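Local atomic coordinates of hypothetical protein Atu0636 (Agrobacterium tumefaciens, PDB entry 2OZV), a protein that is of unknown function but is predicted to be an O-methyltransferase, probably using S-adenosylmethionine as the methyl donor. Residues L189-I194 against V203-T208. Numbering follows the deposited sequence. Where two conformers were deposited one is given.
Sequences LEITLI and VRMLVT
Thr192 and Leu206 pair near the middle of an antiparallel beta hairpin of strands 186-195 and 204-211, the latter reversed within the 3-2-1-4-5-7-6 strand order of a Rossmann-like methyltransferase sheet, which here carries strand 218-224 as an extra edge strand. Their two backbone bonds are short and nearly straight, with Thr192 N 2.8 Å from Leu206 O at an N-H...O angle of 171°. Packing is tight on the face carrying Leu189, Ile191, Leu193, Met205 and Val207. Met205, a selenomethionine, runs straight out from the strand with CG anti to the backbone N (chi1 -177°) and turns only at its end. CG2 of Ile191 therefore meets it obliquely from the diagonal position, 3.6 Å from Met205 CG, and also touches its SE. Leu193 lies alongside the same chain and brings CD1 against CG. Helix 175-182 covers Leu189 and Met205, while Phe219 of a neighbouring subunit packs on Leu193.

The other face mixes apolar and polar contacts. In one of its two conformers, Ile194 lays CD1 across CD1 of Leu206 at 3.9 Å, but Glu190 and Thr208 point the same way and join their polar ends through a water, 2.8 Å from Glu190 OE1 and 2.7 Å from Thr208 OG1. Arg220 forms a salt bridge with Glu190, and Arg249 donates to Thr208 OG1, so these buried polar groups are well satisfied.

Toward the turn the pairing slackens into a classic beta bulge, with Val203 and Arg204 both opposite Ile194. This end is partly open to solvent. Val203 N approaches Ile194 O almost head-on at 2.8 Å, whereas the bond from Arg204 N is weak at 3.4 Å. Arg204 bends away, its NE paired with Asp24, and folds NH1 back above the carbonyl plane of Val203, 2.9 Å from Val203 O.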
ATOM      1  N   LEU B 189       2.304 -11.522   2.101  1.00 43.99           N
ATOM      2  CA  LEU B 189       2.912 -10.202   2.380  1.00 44.86           C
ATOM      3  C   LEU B 189       2.161  -9.505   3.481  1.00 44.94           C
ATOM      4  O   LEU B 189       0.908  -9.472   3.481  1.00 45.86           O
ATOM      5  CB  LEU B 189       2.921  -9.300   1.135  1.00 45.43           C
ATOM      6  CG  LEU B 189       4.156  -9.471   0.219  1.00 44.56           C
ATOM      7  CD1 LEU B 189       4.238 -10.868  -0.386  1.00 43.19           C
ATOM      8  CD2 LEU B 189       4.112  -8.409  -0.922  1.00 43.94           C
ATOM      9  N   GLU B 190       2.924  -8.965   4.423  1.00 44.28           N
ATOM     10  CA  GLU B 190       2.392  -8.028   5.402  1.00 44.75           C
ATOM     11  C   GLU B 190       3.090  -6.710   5.184  1.00 44.43           C
ATOM     12  O   GLU B 190       4.340  -6.642   5.249  1.00 45.29           O
ATOM     13  CB  GLU B 190       2.695  -8.496   6.827  1.00 44.54           C
ATOM     14  CG  GLU B 190       1.790  -9.601   7.318  1.00 45.52           C
ATOM     15  CD  GLU B 190       1.932  -9.844   8.822  1.00 45.20           C
ATOM     16  OE1 GLU B 190       2.604  -9.035   9.540  1.00 46.29           O
ATOM     17  OE2 GLU B 190       1.326 -10.822   9.268  1.00 46.61           O
ATOM     18  N   ILE B 191       2.312  -5.661   4.941  1.00 43.87           N
ATOM     19  CA  ILE B 191       2.873  -4.337   4.654  1.00 44.50           C
ATOM     20  C   ILE B 191       2.525  -3.414   5.805  1.00 43.79           C
ATOM     21  O   ILE B 191       1.340  -3.248   6.125  1.00 44.12           O
ATOM     22  CB  ILE B 191       2.272  -3.776   3.329  1.00 44.53           C
ATOM     23  CG1 ILE B 191       2.545  -4.752   2.150  1.00 46.77           C
ATOM     24  CG2 ILE B 191       2.795  -2.362   3.070  1.00 44.94           C
ATOM     25  CD1 ILE B 191       1.901  -4.292   0.786  1.00 46.86           C
ATOM     26  N   THR B 192       3.541  -2.811   6.418  1.00 43.12           N
ATOM     27  CA  THR B 192       3.311  -1.904   7.518  1.00 43.61           C
ATOM     28  C   THR B 192       3.866  -0.519   7.137  1.00 43.53           C
ATOM     29  O   THR B 192       5.086  -0.340   7.001  1.00 43.75           O
ATOM     30  CB  THR B 192       3.997  -2.418   8.808  1.00 43.86           C
ATOM     31  OG1 THR B 192       3.547  -3.743   9.102  1.00 44.03           O
ATOM     32  CG2 THR B 192       3.673  -1.469   9.975  1.00 44.70           C
ATOM     33  N   LEU B 193       2.972   0.447   6.938  1.00 42.88           N
ATOM     34  CA  LEU B 193       3.432   1.809   6.663  1.00 42.56           C
ATOM     35  C   LEU B 193       3.940   2.472   7.933  1.00 43.22           C
ATOM     36  O   LEU B 193       3.414   2.225   9.037  1.00 42.91           O
ATOM     37  CB  LEU B 193       2.287   2.645   6.080  1.00 43.04           C
ATOM     38  CG  LEU B 193       1.941   2.390   4.580  1.00 44.95           C
ATOM     39  CD1 LEU B 193       3.145   2.688   3.631  1.00 43.25           C
ATOM     40  CD2 LEU B 193       1.360   1.052   4.257  1.00 49.15           C
ATOM     41  N   ILE B 194       4.920   3.358   7.750  0.50 42.69           N
ATOM     42  CA  ILE B 194       5.597   4.078   8.831  0.50 42.66           C
ATOM     43  C   ILE B 194       5.323   5.570   8.667  0.50 42.68           C
ATOM     44  O   ILE B 194       5.761   6.169   7.686  0.50 42.29           O
ATOM     45  CB  ILE B 194       7.132   3.822   8.764  0.50 42.90           C
ATOM     46  CG1 ILE B 194       7.444   2.329   8.645  0.50 43.23           C
ATOM     47  CG2 ILE B 194       7.846   4.430   9.956  0.50 42.87           C
ATOM     48  CD1 ILE B 194       6.945   1.505   9.809  0.50 43.34           C
ATOM     49  N   VAL B 203       6.397   7.713   5.433  1.00 41.65           N
ATOM     50  CA  VAL B 203       7.774   7.979   4.990  1.00 42.33           C
ATOM     51  C   VAL B 203       8.559   6.702   4.699  1.00 43.59           C
ATOM     52  O   VAL B 203       9.522   6.731   3.925  1.00 43.07           O
ATOM     53  CB  VAL B 203       8.541   8.905   6.014  1.00 42.64           C
ATOM     54  CG1 VAL B 203       7.909  10.279   6.018  1.00 43.51           C
ATOM     55  CG2 VAL B 203       8.529   8.297   7.386  1.00 42.82           C
ATOM     56  N   ARG B 204       8.180   5.585   5.333  1.00 43.12           N
ATOM     57  CA  ARG B 204       8.811   4.297   5.095  1.00 44.10           C
ATOM     58  C   ARG B 204       7.746   3.207   5.080  1.00 43.98           C
ATOM     59  O   ARG B 204       6.575   3.446   5.439  1.00 43.36           O
ATOM     60  CB  ARG B 204       9.886   3.961   6.153  1.00 44.71           C
ATOM     61  CG  ARG B 204      11.127   4.867   6.108  1.00 46.59           C
ATOM     62  CD  ARG B 204      12.027   4.548   4.922  1.00 48.34           C
ATOM     63  NE  ARG B 204      13.252   5.355   4.966  1.00 48.04           N
ATOM     64  CZ  ARG B 204      13.361   6.616   4.541  1.00 48.14           C
ATOM     65  NH1 ARG B 204      12.328   7.285   4.029  1.00 50.38           N
ATOM     66  NH2 ARG B 204      14.554   7.242   4.635  1.00 50.92           N
HETATM   67  N   MSE B 205       8.165   2.018   4.699  1.00 44.97           N
HETATM   68  CA  MSE B 205       7.274   0.888   4.566  1.00 46.15           C
HETATM   69  C   MSE B 205       8.051  -0.377   4.882  1.00 45.83           C
HETATM   70  O   MSE B 205       9.125  -0.590   4.293  1.00 45.88           O
HETATM   71  CB  MSE B 205       6.710   0.818   3.143  1.00 46.38           C
HETATM   72  CG  MSE B 205       5.734  -0.295   2.996  1.00 48.50           C
HETATM   73 SE   MSE B 205       5.090  -0.196   1.114  1.00 56.44          SE
HETATM   74  CE  MSE B 205       6.656  -0.673   0.179  1.00 50.61           C
ATOM     75  N   LEU B 206       7.539  -1.179   5.813  1.00 43.98           N
ATOM     76  CA  LEU B 206       8.110  -2.499   6.154  1.00 43.78           C
ATOM     77  C   LEU B 206       7.293  -3.547   5.404  1.00 45.42           C
ATOM     78  O   LEU B 206       6.037  -3.445   5.331  1.00 45.07           O
ATOM     79  CB  LEU B 206       7.966  -2.780   7.660  1.00 42.76           C
ATOM     80  CG  LEU B 206       8.669  -1.780   8.584  1.00 45.70           C
ATOM     81  CD1 LEU B 206       8.391  -2.082  10.065  1.00 46.65           C
ATOM     82  CD2 LEU B 206      10.174  -1.777   8.294  1.00 49.63           C
ATOM     83  N   VAL B 207       7.971  -4.561   4.855  1.00 45.21           N
ATOM     84  CA  VAL B 207       7.269  -5.648   4.213  1.00 45.47           C
ATOM     85  C   VAL B 207       7.883  -6.954   4.698  1.00 46.42           C
ATOM     86  O   VAL B 207       9.133  -7.069   4.740  1.00 46.61           O
ATOM     87  CB  VAL B 207       7.368  -5.581   2.683  1.00 46.26           C
ATOM     88  CG1 VAL B 207       6.586  -6.771   2.070  1.00 47.61           C
ATOM     89  CG2 VAL B 207       6.833  -4.234   2.153  1.00 46.82           C
ATOM     90  N   THR B 208       7.038  -7.901   5.106  1.00 45.35           N
ATOM     91  CA  THR B 208       7.528  -9.274   5.393  1.00 45.34           C
ATOM     92  C   THR B 208       6.724 -10.260   4.544  1.00 45.43           C
ATOM     93  O   THR B 208       5.582  -9.973   4.167  1.00 44.92           O
ATOM     94  CB  THR B 208       7.430  -9.697   6.881  1.00 45.09           C
ATOM     95  OG1 THR B 208       6.061  -9.775   7.291  1.00 45.42           O
ATOM     96  CG2 THR B 208       8.257  -8.760   7.803  1.00 45.78           C
TER
HETATM   97  O   HOH W   1       5.138  -8.048   9.078  1.00 21.60           O